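Local coordinates for protein prenylcyclase (Actinoplanes teichomyceticus, PDB 6IJ1) that probably acts on isoprenoid substrates as a prenyl cyclase or transferase, and folds into a closed ring of inner and outer helices resembling the terpenoid cyclase barrels, at residues A[252-257]-A[334-339]; A[248-253]-A[273-278]; A[218-223]-A[258-263]. All blocks are in the same frame, centred on the assembly; numbering follows the deposited sequence.

Interaction 1: A[252-257]-A[334-339]; sequences ALRAVA and LQALRT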
loop_
_atom_site.group_PDB
_atom_site.type_symbol
_atom_site.label_atom_id
_atom_site.label_comp_id
_atom_site.label_asym_id
_atom_site.label_seq_id
_atom_site.Cartn_x
_atom_site.Cartn_y
_atom_site.Cartn_z
ATOM N N ALA A 252 -0.399 -8.310 8.872
ATOM C CA ALA A 252 -0.206 -9.736 9.145
ATOM C C ALA A 252 -1.545 -10.447 9.210
ATOM O O ALA A 252 -1.669 -11.563 8.673
ATOM C CB ALA A 252 0.563 -9.919 10.474
ATOM N N LEU A 253 -2.559 -9.851 9.874
ATOM C CA LEU A 253 -3.903 -10.437 9.892
ATOM C C LEU A 253 -4.366 -10.746 8.469
ATOM O O LEU A 253 -4.859 -11.855 8.174
ATOM C CB LEU A 253 -4.844 -9.445 10.610
ATOM C CG LEU A 253 -6.268 -9.880 10.908
ATOM C CD1 LEU A 253 -6.879 -8.886 11.909
ATOM C CD2 LEU A 253 -7.153 -9.910 9.626
ATOM N N ARG A 254 -4.207 -9.767 7.578
ATOM C CA ARG A 254 -4.703 -9.916 6.204
ATOM C C ARG A 254 -3.955 -11.000 5.457
ATOM O O ARG A 254 -4.610 -11.746 4.696
ATOM C CB ARG A 254 -4.535 -8.573 5.508
ATOM C CG ARG A 254 -5.604 -7.601 5.920
ATOM C CD ARG A 254 -5.284 -6.140 5.563
ATOM N NE ARG A 254 -5.200 -6.015 4.099
ATOM C CZ ARG A 254 -4.883 -4.878 3.503
ATOM N NH1 ARG A 254 -4.626 -3.787 4.245
ATOM N NH2 ARG A 254 -4.806 -4.859 2.179
ATOM N N ALA A 255 -2.662 -11.199 5.736
ATOM C CA ALA A 255 -1.907 -12.275 5.089
ATOM C C ALA A 255 -2.367 -13.642 5.619
ATOM O O ALA A 255 -2.497 -14.621 4.841
ATOM C CB ALA A 255 -0.408 -12.050 5.281
ATOM N N VAL A 256 -2.647 -13.731 6.919
ATOM C CA VAL A 256 -3.125 -15.012 7.454
ATOM C C VAL A 256 -4.422 -15.394 6.781
ATOM O O VAL A 256 -4.674 -16.586 6.511
ATOM C CB VAL A 256 -3.304 -14.889 8.973
ATOM C CG1 VAL A 256 -3.936 -16.220 9.500
ATOM C CG2 VAL A 256 -1.997 -14.739 9.640
ATOM N N ALA A 257 -5.297 -14.417 6.553
ATOM C CA ALA A 257 -6.625 -14.657 6.014
ATOM C C ALA A 257 -6.579 -15.201 4.587
ATOM O O ALA A 257 -7.633 -15.677 4.113
ATOM C CB ALA A 257 -7.458 -13.376 6.089
ATOM N N LEU A 334 -8.656 -0.587 9.064
ATOM C CA LEU A 334 -10.063 -0.879 8.742
ATOM C C LEU A 334 -10.160 -1.997 7.714
ATOM O O LEU A 334 -11.064 -2.847 7.817
ATOM C CB LEU A 334 -10.770 0.372 8.224
ATOM C CG LEU A 334 -10.911 1.466 9.282
ATOM C CD1 LEU A 334 -11.526 2.726 8.659
ATOM C CD2 LEU A 334 -11.819 1.000 10.459
ATOM N N GLN A 335 -9.255 -2.019 6.726
ATOM C CA GLN A 335 -9.302 -3.125 5.752
ATOM C C GLN A 335 -9.111 -4.460 6.459
ATOM O O GLN A 335 -9.826 -5.450 6.172
ATOM C CB GLN A 335 -8.234 -2.864 4.670
ATOM C CG GLN A 335 -8.174 -3.952 3.555
ATOM C CD GLN A 335 -9.254 -3.760 2.563
ATOM O OE1 GLN A 335 -9.338 -2.713 1.927
ATOM N NE2 GLN A 335 -10.117 -4.740 2.425
ATOM N N ALA A 336 -8.198 -4.525 7.424
ATOM C CA ALA A 336 -7.998 -5.770 8.163
ATOM C C ALA A 336 -9.217 -6.123 8.996
ATOM O O ALA A 336 -9.551 -7.305 9.115
ATOM C CB ALA A 336 -6.763 -5.611 9.070
ATOM N N LEU A 337 -9.827 -5.137 9.642
ATOM C CA LEU A 337 -10.987 -5.466 10.505
ATOM C C LEU A 337 -12.132 -6.008 9.647
ATOM O O LEU A 337 -12.806 -6.930 10.091
ATOM C CB LEU A 337 -11.380 -4.239 11.325
ATOM C CG LEU A 337 -10.404 -3.909 12.451
ATOM C CD1 LEU A 337 -10.840 -2.665 13.199
ATOM C CD2 LEU A 337 -10.255 -5.082 13.403
ATOM N N ARG A 338 -12.309 -5.461 8.451
ATOM C CA ARG A 338 -13.370 -5.958 7.546
ATOM C C ARG A 338 -13.060 -7.414 7.188
ATOM O O ARG A 338 -13.974 -8.225 7.200
ATOM C CB ARG A 338 -13.462 -5.058 6.315
ATOM C CG ARG A 338 -14.364 -5.596 5.218
ATOM C CD ARG A 338 -15.782 -5.114 5.409
ATOM N NE ARG A 338 -16.411 -5.527 6.649
ATOM C CZ ARG A 338 -17.641 -6.017 6.728
ATOM N NH1 ARG A 338 -18.362 -6.145 5.630
ATOM N NH2 ARG A 338 -18.135 -6.385 7.896
ATOM N N THR A 339 -11.796 -7.710 6.902
ATOM C CA THR A 339 -11.365 -9.086 6.553
ATOM C C THR A 339 -11.622 -10.030 7.731
ATOM O O THR A 339 -12.049 -11.154 7.498
ATOM C CB THR A 339 -9.883 -9.084 6.176
ATOM O OG1 THR A 339 -9.773 -8.285 5.006
ATOM C CG2 THR A 339 -9.336 -10.467 5.910
#
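The guanidinium of Arg254 has one face laid against the aliphatic part of Gln335: CG of Gln335 stands 3.4 Å above the plane, over its centre. The two side chains cross at about a right angle, with the guanidinium and amide planes turned 51° apart. The contact joins helix 246-256 to helix 327-341, two roughly parallel helices of a ring like the alpha/alpha barrel of terpenoid cyclases; their short segments cross at 35° with 9.1 Å between axes.

Arg254 makes the contact along much of its length. Its CG and CD lie beside the backbone and methyl of Ala336, with CD 3.8 Å from Ala336 CB. The chain then bends at chi3 (63°), which swings NE out of the extended line, and the flat head ends up over Gln335. NH2 of Arg254 forms a salt bridge with Glu207, and NE of Arg254 is hydrogen-bonded as well, so two of the guanidinium nitrogens are held; NE2 of Gln335 in turn bonds OE1 of Gln54. A bound imidazole, probably from the crystallisation liquor, lies about 4 Å from the Arg254 side chain, which may mark a pocket.

Next to Arg254, Leu253 brings CD2 to 3.6 Å from Ala336 O, and its CD1 is 4.3 Å from Ala336 CB. Leu253 also packs on Ile268 and Ala271 of helix 265-278. At the C-terminal ends of the segments, the methyl pair Ala257 CB and Thr339 CG2, 3.5 Å apart, is closer than usual van der Waals contact.

Interaction 2: A[248-253]-A[273-278]; sequences ATALAL and GWLTRH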
loop_
_atom_site.group_PDB
_atom_site.type_symbol
_atom_site.label_atom_id
_atom_site.label_comp_id
_atom_site.label_asym_id
_atom_site.label_seq_id
_atom_site.Cartn_x
_atom_site.Cartn_y
_atom_site.Cartn_z
ATOM N N ALA A 248 1.566 -3.067 10.983
ATOM C CA ALA A 248 2.073 -4.415 10.712
ATOM C C ALA A 248 1.111 -5.472 11.215
ATOM O O ALA A 248 1.038 -6.574 10.623
ATOM C CB ALA A 248 3.447 -4.598 11.349
ATOM N N THR A 249 0.408 -5.196 12.330
ATOM C CA THR A 249 -0.550 -6.165 12.867
ATOM C C THR A 249 -1.706 -6.361 11.881
ATOM O O THR A 249 -2.136 -7.496 11.619
ATOM C CB THR A 249 -1.062 -5.651 14.232
ATOM O OG1 THR A 249 0.054 -5.561 15.085
ATOM C CG2 THR A 249 -2.035 -6.658 14.873
ATOM N N ALA A 250 -2.243 -5.264 11.347
ATOM C CA ALA A 250 -3.327 -5.345 10.376
ATOM C C ALA A 250 -2.898 -6.090 9.117
ATOM O O ALA A 250 -3.652 -6.941 8.599
ATOM C CB ALA A 250 -3.772 -3.923 10.006
ATOM N N LEU A 251 -1.688 -5.817 8.649
ATOM C CA LEU A 251 -1.207 -6.478 7.446
ATOM C C LEU A 251 -0.943 -7.949 7.706
ATOM O O LEU A 251 -1.256 -8.780 6.836
ATOM C CB LEU A 251 0.050 -5.756 6.935
ATOM C CG LEU A 251 -0.266 -4.364 6.448
ATOM C CD1 LEU A 251 1.012 -3.503 6.456
ATOM C CD2 LEU A 251 -0.926 -4.381 5.041
ATOM N N ALA A 252 -0.399 -8.310 8.872
ATOM C CA ALA A 252 -0.206 -9.736 9.145
ATOM C C ALA A 252 -1.545 -10.447 9.210
ATOM O O ALA A 252 -1.669 -11.563 8.673
ATOM C CB ALA A 252 0.563 -9.919 10.474
ATOM N N LEU A 253 -2.559 -9.851 9.874
ATOM C CA LEU A 253 -3.903 -10.437 9.892
ATOM C C LEU A 253 -4.366 -10.746 8.469
ATOM O O LEU A 253 -4.859 -11.855 8.174
ATOM C CB LEU A 253 -4.844 -9.445 10.610
ATOM C CG LEU A 253 -6.268 -9.880 10.908
ATOM C CD1 LEU A 253 -6.879 -8.886 11.909
ATOM C CD2 LEU A 253 -7.153 -9.910 9.626
ATOM N N GLY A 273 -8.613 -8.432 17.950
ATOM C CA GLY A 273 -8.834 -7.971 19.331
ATOM C C GLY A 273 -7.793 -6.944 19.732
ATOM O O GLY A 273 -8.157 -5.955 20.357
ATOM N N TRP A 274 -6.528 -7.203 19.409
ATOM C CA TRP A 274 -5.483 -6.215 19.711
ATOM C C TRP A 274 -5.788 -4.886 19.019
ATOM O O TRP A 274 -5.749 -3.804 19.639
ATOM C CB TRP A 274 -4.084 -6.732 19.336
ATOM C CG TRP A 274 -2.959 -5.826 19.822
ATOM C CD1 TRP A 274 -2.272 -5.955 20.989
ATOM C CD2 TRP A 274 -2.468 -4.632 19.176
ATOM N NE1 TRP A 274 -1.334 -4.922 21.094
ATOM C CE2 TRP A 274 -1.473 -4.104 19.997
ATOM C CE3 TRP A 274 -2.794 -3.966 17.979
ATOM C CZ2 TRP A 274 -0.773 -2.935 19.662
ATOM C CZ3 TRP A 274 -2.063 -2.816 17.630
ATOM C CH2 TRP A 274 -1.101 -2.304 18.482
ATOM N N LEU A 275 -6.120 -4.921 17.715
ATOM C CA LEU A 275 -6.483 -3.685 17.023
ATOM C C LEU A 275 -7.671 -3.000 17.671
ATOM O O LEU A 275 -7.652 -1.771 17.835
ATOM C CB LEU A 275 -6.766 -3.962 15.514
ATOM C CG LEU A 275 -5.510 -4.378 14.781
ATOM C CD1 LEU A 275 -5.869 -5.075 13.428
ATOM C CD2 LEU A 275 -4.572 -3.211 14.553
ATOM N N THR A 276 -8.719 -3.774 18.048
ATOM C CA THR A 276 -9.859 -3.135 18.689
ATOM C C THR A 276 -9.490 -2.476 20.018
ATOM O O THR A 276 -9.904 -1.325 20.289
ATOM C CB THR A 276 -10.948 -4.200 18.860
ATOM O OG1 THR A 276 -11.324 -4.643 17.526
ATOM C CG2 THR A 276 -12.134 -3.574 19.446
ATOM N N ARG A 277 -8.640 -3.129 20.809
ATOM C CA ARG A 277 -8.276 -2.617 22.123
ATOM C C ARG A 277 -7.386 -1.394 21.988
ATOM O O ARG A 277 -7.338 -0.564 22.913
ATOM C CB ARG A 277 -7.526 -3.662 22.941
ATOM C CG ARG A 277 -8.406 -4.777 23.448
ATOM C CD ARG A 277 -7.644 -5.658 24.489
ATOM N NE ARG A 277 -6.310 -6.111 24.101
ATOM C CZ ARG A 277 -6.088 -7.198 23.342
ATOM N NH1 ARG A 277 -7.087 -7.941 22.941
ATOM N NH2 ARG A 277 -4.846 -7.556 23.068
ATOM N N HIS A 278 -6.665 -1.253 20.872
ATOM C CA HIS A 278 -5.667 -0.181 20.779
ATOM C C HIS A 278 -6.120 0.989 19.900
ATOM O O HIS A 278 -5.349 1.932 19.663
ATOM C CB HIS A 278 -4.309 -0.757 20.291
ATOM C CG HIS A 278 -3.591 -1.469 21.388
ATOM N ND1 HIS A 278 -3.867 -2.759 21.792
ATOM C CD2 HIS A 278 -2.662 -0.996 22.254
ATOM C CE1 HIS A 278 -3.112 -3.053 22.841
ATOM N NE2 HIS A 278 -2.357 -2.007 23.121
#
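Leu275 reaches across from helix 265-278 to Thr249, Ala250 and Leu253 of helix 246-256, an antiparallel pair (151° between the segments) such as an alpha/alpha barrel makes between an inner and an outer helix. With 10.4 Å between the axes, the gap is filled by side-chain ends. Leu275 has CG anti to its carbonyl carbon (chi1 -67°), and from there CD1 reaches over the Ala250 backbone, 4.0 Å from Ala250 CA.

Thr249 splits its two branches. CG2, anti to the backbone N, is the branch that touches, lying 4.2 Å from Leu275 CG; the two side chains slide past each other in opposite directions. OG1 meanwhile bonds to Ser245 O and to Val236 N, so this buried hydroxyl is satisfied by partners outside the two segments.

Trp274 meets the same methyl obliquely, its CE3 4.2 Å from Thr249 CG2. Leu275 CD2 sits at the edge of the indole, in its plane, while one face carries His278 ND1, offset toward the rim. That nitrogen also donates to Trp274 O at 3.0 Å, which fixes the imidazole against the indole. At the Leu253 end, the contact closes methyl against methyl: Leu253 CD1 to Leu275 CD1, 4.2 Å.

Interaction 3: A[218-223]-A[258-263]; sequences ARAAAA and QGEPGF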
loop_
_atom_site.group_PDB
_atom_site.type_symbol
_atom_site.label_atom_id
_atom_site.label_comp_id
_atom_site.label_asym_id
_atom_site.label_seq_id
_atom_site.Cartn_x
_atom_site.Cartn_y
_atom_site.Cartn_z
ATOM N N ALA A 218 1.930 -20.469 -2.749
ATOM C CA ALA A 218 2.568 -19.226 -2.261
ATOM C C ALA A 218 1.717 -18.599 -1.155
ATOM O O ALA A 218 2.288 -18.160 -0.162
ATOM C CB ALA A 218 2.769 -18.269 -3.406
ATOM N N ARG A 219 0.401 -18.564 -1.342
ATOM C CA ARG A 219 -0.494 -17.947 -0.331
ATOM C C ARG A 219 -0.488 -18.755 0.966
ATOM O O ARG A 219 -0.500 -18.145 2.022
ATOM C CB ARG A 219 -1.899 -17.763 -0.904
ATOM C CG ARG A 219 -1.968 -16.640 -1.926
ATOM C CD ARG A 219 -3.365 -16.439 -2.446
ATOM N NE ARG A 219 -3.684 -17.405 -3.473
ATOM C CZ ARG A 219 -4.845 -18.021 -3.559
ATOM N NH1 ARG A 219 -5.677 -17.989 -2.536
ATOM N NH2 ARG A 219 -5.177 -18.639 -4.672
ATOM N N ALA A 220 -0.477 -20.081 0.872
ATOM C CA ALA A 220 -0.463 -20.920 2.092
ATOM C C ALA A 220 0.842 -20.709 2.863
ATOM O O ALA A 220 0.792 -20.693 4.086
ATOM C CB ALA A 220 -0.650 -22.368 1.721
ATOM N N ALA A 221 1.965 -20.590 2.154
ATOM C CA ALA A 221 3.276 -20.391 2.809
ATOM C C ALA A 221 3.310 -19.012 3.474
ATOM O O ALA A 221 3.801 -18.910 4.593
ATOM C CB ALA A 221 4.386 -20.540 1.803
ATOM N N ALA A 222 2.779 -18.000 2.796
ATOM C CA ALA A 222 2.771 -16.632 3.356
ATOM C C ALA A 222 1.864 -16.572 4.587
ATOM O O ALA A 222 2.204 -15.866 5.530
ATOM C CB ALA A 222 2.320 -15.657 2.303
ATOM N N ALA A 223 0.729 -17.266 4.551
ATOM C CA ALA A 223 -0.195 -17.225 5.707
ATOM C C ALA A 223 0.516 -17.807 6.926
ATOM O O ALA A 223 0.335 -17.292 8.019
ATOM C CB ALA A 223 -1.460 -17.981 5.391
ATOM N N GLN A 258 -5.403 -15.248 3.945
ATOM C CA GLN A 258 -5.317 -15.882 2.622
ATOM C C GLN A 258 -4.802 -17.303 2.653
ATOM O O GLN A 258 -4.547 -17.889 1.587
ATOM C CB GLN A 258 -4.496 -15.013 1.656
ATOM C CG GLN A 258 -5.189 -13.660 1.318
ATOM C CD GLN A 258 -6.617 -13.674 0.756
ATOM O OE1 GLN A 258 -6.970 -14.550 0.021
ATOM N NE2 GLN A 258 -7.418 -12.676 1.123
ATOM N N GLY A 259 -4.720 -17.903 3.841
ATOM C CA GLY A 259 -4.573 -19.347 3.946
ATOM C C GLY A 259 -5.830 -20.082 3.550
ATOM O O GLY A 259 -6.866 -19.532 3.177
ATOM N N GLU A 260 -5.698 -21.408 3.681
ATOM C CA GLU A 260 -6.796 -22.312 3.386
ATOM C C GLU A 260 -7.942 -22.143 4.389
ATOM O O GLU A 260 -7.804 -21.476 5.413
ATOM C CB GLU A 260 -6.266 -23.757 3.356
ATOM C CG GLU A 260 -5.893 -24.314 4.776
ATOM C CD GLU A 260 -4.430 -24.124 5.137
ATOM O OE1 GLU A 260 -3.739 -23.172 4.673
ATOM O OE2 GLU A 260 -3.909 -24.985 5.904
ATOM N N PRO A 261 -9.112 -22.700 4.132
ATOM C CA PRO A 261 -10.228 -22.555 5.071
ATOM C C PRO A 261 -9.859 -22.960 6.491
ATOM O O PRO A 261 -9.269 -24.024 6.739
ATOM C CB PRO A 261 -11.303 -23.499 4.501
ATOM C CG PRO A 261 -10.969 -23.474 2.987
ATOM C CD PRO A 261 -9.520 -23.341 2.852
ATOM N N GLY A 262 -10.213 -22.072 7.413
ATOM C CA GLY A 262 -9.916 -22.298 8.819
ATOM C C GLY A 262 -8.507 -21.988 9.259
ATOM O O GLY A 262 -8.251 -21.931 10.497
ATOM N N PHE A 263 -7.553 -21.771 8.347
ATOM C CA PHE A 263 -6.183 -21.531 8.800
ATOM C C PHE A 263 -6.077 -20.208 9.563
ATOM O O PHE A 263 -6.626 -19.182 9.136
ATOM C CB PHE A 263 -5.194 -21.493 7.624
ATOM C CG PHE A 263 -3.830 -21.240 8.084
ATOM C CD1 PHE A 263 -3.036 -22.283 8.528
ATOM C CD2 PHE A 263 -3.364 -19.925 8.225
ATOM C CE1 PHE A 263 -1.809 -22.108 9.078
ATOM C CE2 PHE A 263 -2.106 -19.698 8.753
ATOM C CZ PHE A 263 -1.305 -20.765 9.217
#
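The backbone at Gly259 runs close past helix 216-229, with Gly259 N 3.6 Å from Ala223 CB, before the chain goes through a type II turn from Glu260 to Phe263. The absence of a side chain at Gly259 allows this approach: a beta carbon there would fall about 3.2 Å from Ala223 CB and would clash with Phe263 CD2. Gly262 takes the positive phi (80°) characteristic of the third position of such a turn.

Phe263 then folds back onto the helix. Its CG is anti to the backbone N (chi1 179°), carrying the ring toward the helix; Ala223 O approaches it obliquely, 3.5 Å from CE2 of Phe263, which also lies 3.8 Å from Ala223 CB. An alanine in place of Phe263 would probably open a gap beside Ala223 and leave Val256 CG1, Arg224 and Ala227 without the ring they pack on.

Toward the other end, Arg219 CB lies 3.6 Å from Gln258 O, while NE of Arg219 bonds to Thr215 OG1. Glu260 brings OE1 near Ala220 CB, but its OE2 forms a salt bridge with Arg224 NH2, and Arg224 NH1 holds Ala220 O. The two segments therefore meet by van der Waals packing, and a polar tie between loop and helix is made by Arg224, the residue just after 218-223.

How the interactions relate
Helix 246-256 is the common element: its residues 248-253 form interaction 2, residues 252-257 form interaction 1, and the loop that follows it supplies one side of interaction 3. Interactions 1 and 2 share Ala252 and Leu253, of which Leu253 makes contacts in both, and have centres 8 Å apart; they touch where Ala336 CB meets Ala250 O at 3.4 Å. Interaction 3 lies about 12 Å from interaction 1, centre to centre, and about 18 Å from interaction 2. Along the chain, helices 216-229, 246-256 and 265-278 come in succession, whereas helix 327-341 arrives much later, near the C-terminus. Helix 246-256 is thus fixed to sequence neighbours and to the chain's last helix, consistent with closure of a barrel.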